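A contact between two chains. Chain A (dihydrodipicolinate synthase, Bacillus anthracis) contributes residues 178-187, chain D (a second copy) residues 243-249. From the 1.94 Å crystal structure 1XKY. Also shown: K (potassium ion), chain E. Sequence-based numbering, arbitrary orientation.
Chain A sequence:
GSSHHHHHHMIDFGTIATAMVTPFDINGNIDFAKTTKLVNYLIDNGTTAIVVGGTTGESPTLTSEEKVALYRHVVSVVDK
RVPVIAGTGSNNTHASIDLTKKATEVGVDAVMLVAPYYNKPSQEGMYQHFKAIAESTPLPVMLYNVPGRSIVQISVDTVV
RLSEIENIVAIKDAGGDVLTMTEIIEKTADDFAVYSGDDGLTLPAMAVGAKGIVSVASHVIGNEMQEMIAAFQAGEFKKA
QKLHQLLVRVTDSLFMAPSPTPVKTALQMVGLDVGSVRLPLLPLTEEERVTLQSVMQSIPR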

# COMPACT_ATOMS: atom_id res chain seq x y z
N VAL A 178 -12.14 5.43 -10.33
CA VAL A 178 -13.03 5.91 -11.40
C VAL A 178 -12.25 6.38 -12.63
O VAL A 178 -12.83 6.57 -13.71
CB VAL A 178 -14.03 7.01 -10.91
CG1 VAL A 178 -14.85 6.48 -9.72
CG2 VAL A 178 -13.32 8.31 -10.56
N LEU A 179 -10.93 6.53 -12.50
CA LEU A 179 -10.08 6.90 -13.64
C LEU A 179 -9.68 5.71 -14.53
O LEU A 179 -9.56 5.87 -15.75
CB LEU A 179 -8.86 7.70 -13.18
CG LEU A 179 -9.19 9.03 -12.49
CD1 LEU A 179 -7.93 9.85 -12.26
CD2 LEU A 179 -10.19 9.86 -13.29
N THR A 180 -9.49 4.52 -13.96
CA THR A 180 -9.39 3.31 -14.79
C THR A 180 -10.77 3.00 -15.43
O THR A 180 -10.84 2.64 -16.60
CB THR A 180 -8.88 2.08 -14.01
OG1 THR A 180 -9.64 1.91 -12.81
CG2 THR A 180 -7.40 2.25 -13.66
N MET A 181 -11.85 3.17 -14.67
CA MET A 181 -13.20 3.06 -15.24
C MET A 181 -13.35 3.99 -16.45
O MET A 181 -13.82 3.56 -17.50
CB MET A 181 -14.28 3.40 -14.20
CG MET A 181 -14.41 2.42 -13.05
SD MET A 181 -15.80 2.92 -12.01
CE MET A 181 -15.39 2.15 -10.45
N THR A 182 -12.93 5.25 -16.30
CA THR A 182 -12.99 6.24 -17.38
C THR A 182 -12.36 5.70 -18.66
O THR A 182 -12.92 5.83 -19.74
CB THR A 182 -12.26 7.57 -17.01
OG1 THR A 182 -12.98 8.26 -15.98
CG2 THR A 182 -12.13 8.48 -18.22
N GLU A 183 -11.19 5.10 -18.51
CA GLU A 183 -10.43 4.60 -19.65
C GLU A 183 -11.10 3.40 -20.32
O GLU A 183 -11.12 3.29 -21.55
CB GLU A 183 -9.01 4.24 -19.20
CG GLU A 183 -8.02 4.11 -20.34
CD GLU A 183 -6.63 3.75 -19.85
OE1 GLU A 183 -6.32 4.07 -18.68
OE2 GLU A 183 -5.85 3.16 -20.63
N ILE A 184 -11.63 2.49 -19.50
CA ILE A 184 -12.37 1.33 -20.01
C ILE A 184 -13.59 1.81 -20.79
O ILE A 184 -13.85 1.32 -21.89
CB ILE A 184 -12.82 0.38 -18.87
CG1 ILE A 184 -11.60 -0.26 -18.19
CG2 ILE A 184 -13.77 -0.71 -19.42
CD1 ILE A 184 -11.91 -0.95 -16.87
N ILE A 185 -14.34 2.74 -20.20
CA ILE A 185 -15.52 3.31 -20.84
C ILE A 185 -15.14 3.90 -22.20
O ILE A 185 -15.79 3.62 -23.20
CB ILE A 185 -16.21 4.39 -19.95
CG1 ILE A 185 -16.84 3.74 -18.70
CG2 ILE A 185 -17.28 5.16 -20.74
CD1 ILE A 185 -17.05 4.69 -17.53
N GLU A 186 -14.07 4.68 -22.22
CA GLU A 186 -13.62 5.35 -23.44
C GLU A 186 -13.19 4.36 -24.53
O GLU A 186 -13.58 4.49 -25.69
CB GLU A 186 -12.45 6.27 -23.09
CG GLU A 186 -11.90 7.12 -24.23
CD GLU A 186 -10.83 8.09 -23.75
OE1 GLU A 186 -10.42 8.97 -24.53
OE2 GLU A 186 -10.40 7.97 -22.57
N LYS A 187 -12.41 3.36 -24.14
CA LYS A 187 -11.74 2.48 -25.09
C LYS A 187 -12.56 1.29 -25.58
O LYS A 187 -12.17 0.63 -26.55
CB LYS A 187 -10.42 1.99 -24.50
CG LYS A 187 -9.37 3.09 -24.39
CD LYS A 187 -8.10 2.59 -23.74
CE LYS A 187 -6.96 3.59 -23.93
NZ LYS A 187 -6.36 3.42 -25.29
N LEU D 243 -14.93 15.85 -22.69
CA LEU D 243 -13.90 16.76 -22.20
C LEU D 243 -13.13 16.19 -20.99
O LEU D 243 -11.94 16.45 -20.83
CB LEU D 243 -14.51 18.13 -21.87
CG LEU D 243 -15.02 18.94 -23.07
CD1 LEU D 243 -16.14 19.90 -22.68
CD2 LEU D 243 -13.88 19.70 -23.75
N HIS D 244 -13.82 15.43 -20.14
CA HIS D 244 -13.19 14.67 -19.05
C HIS D 244 -12.12 13.71 -19.58
O HIS D 244 -11.04 13.60 -19.01
CB HIS D 244 -14.27 13.92 -18.26
CG HIS D 244 -13.75 12.88 -17.32
ND1 HIS D 244 -13.06 13.19 -16.16
CD2 HIS D 244 -13.85 11.53 -17.34
CE1 HIS D 244 -12.74 12.08 -15.53
NE2 HIS D 244 -13.22 11.06 -16.21
N GLN D 245 -12.43 13.02 -20.67
CA GLN D 245 -11.47 12.12 -21.31
C GLN D 245 -10.22 12.85 -21.80
O GLN D 245 -9.10 12.35 -21.63
CB GLN D 245 -12.16 11.32 -22.43
CG GLN D 245 -12.98 10.16 -21.83
CD GLN D 245 -14.15 9.74 -22.67
OE1 GLN D 245 -15.10 9.14 -22.14
NE2 GLN D 245 -14.10 10.01 -23.98
N LEU D 246 -10.41 14.03 -22.37
CA LEU D 246 -9.28 14.88 -22.76
C LEU D 246 -8.45 15.30 -21.54
O LEU D 246 -7.23 15.27 -21.57
CB LEU D 246 -9.77 16.11 -23.51
CG LEU D 246 -8.70 17.13 -23.94
CD1 LEU D 246 -7.78 16.54 -24.99
CD2 LEU D 246 -9.35 18.41 -24.44
N LEU D 247 -9.14 15.70 -20.47
CA LEU D 247 -8.48 16.18 -19.26
C LEU D 247 -7.62 15.10 -18.62
O LEU D 247 -6.49 15.35 -18.23
CB LEU D 247 -9.53 16.69 -18.26
CG LEU D 247 -9.07 17.14 -16.88
CD1 LEU D 247 -7.96 18.20 -16.98
CD2 LEU D 247 -10.28 17.68 -16.11
N VAL D 248 -8.16 13.88 -18.55
CA VAL D 248 -7.42 12.73 -18.02
C VAL D 248 -6.16 12.45 -18.85
O VAL D 248 -5.07 12.25 -18.30
CB VAL D 248 -8.32 11.47 -17.92
CG1 VAL D 248 -7.50 10.23 -17.62
CG2 VAL D 248 -9.38 11.67 -16.86
N ARG D 249 -6.31 12.44 -20.17
CA ARG D 249 -5.21 12.17 -21.09
C ARG D 249 -4.08 13.21 -20.97
O ARG D 249 -2.90 12.87 -20.87
CB ARG D 249 -5.76 12.15 -22.52
CG ARG D 249 -4.75 11.88 -23.63
CD ARG D 249 -5.46 11.47 -24.94
NE ARG D 249 -6.14 12.57 -25.63
CZ ARG D 249 -5.52 13.50 -26.37
NH1 ARG D 249 -4.20 13.50 -26.48
NH2 ARG D 249 -6.24 14.44 -26.98
K K E . -17.93 1.85 -23.71
O HOH W 1 -12.72 11.03 -26.05
O HOH W 2 -8.55 9.77 -21.91
O HOH W 3 -18.53 1.39 -21.03
O HOH W 4 -20.73 3.18 -23.25
O HOH W 5 -18.69 3.93 -25.21

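Two helices from different copies of dihydrodipicolinate synthase meet here. Their N-to-C directions differ by 119°, and their axes come no closer than 10.7 Å. At that spacing the closest direct contacts are between side chains. Together the two stretches bury 318 Å².

Gln245(D) has the largest covered area, 76 Å². Its CA-to-CB bond points toward chain A, and its CA lies 7.2 Å from the CA of Thr182(A). Both the aliphatic part and the amide of the side chain pack against chain A: CG of Gln245(D) lies 4.1 Å from CG2 of Thr182(A) and 3.5 Å from OE2 of Glu186(A), and NE2 of Gln245(D) lies 3.6 Å from CG of Glu186(A).

Thr182(A), with 57 Å² covered, is the polar centre of the contact. NE2 of His244(D) donates a hydrogen bond to OG1 of Thr182(A), at 2.8 Å. OG1 of Thr182(A) in turn donates to O of Val178(A), also at 2.8 Å, one turn back in its own helix. The hydroxyl meets the imidazole at the ring edge, near the ring plane, as suits a bond from a ring nitrogen. The CA-to-CB bond of His244(D) points sideways, but the ring end comes nearer and reaches the threonine.

Glu186(A), with 56 Å² covered, is exposed and is linked to Gln245(D) through water. Water 2 donates to OE2 of Glu186(A) and to the backbone O of Gln245(D), both at 2.7 Å. Water 1 accepts from NE2 of Gln245(D) at 2.7 Å; its bond to OE1 of Glu186(A), at 3.4 Å, is weak. The two waters thus connect both carboxylate oxygens to the same residue.

Beside the His244(D)–Thr182(A) hydrogen bond is a small apolar contact. CD2 of Leu179(A) lies 4.1 Å from CG2 of Val248(D) and 4.1 Å from CE1 of His244(D), again at the ring edge.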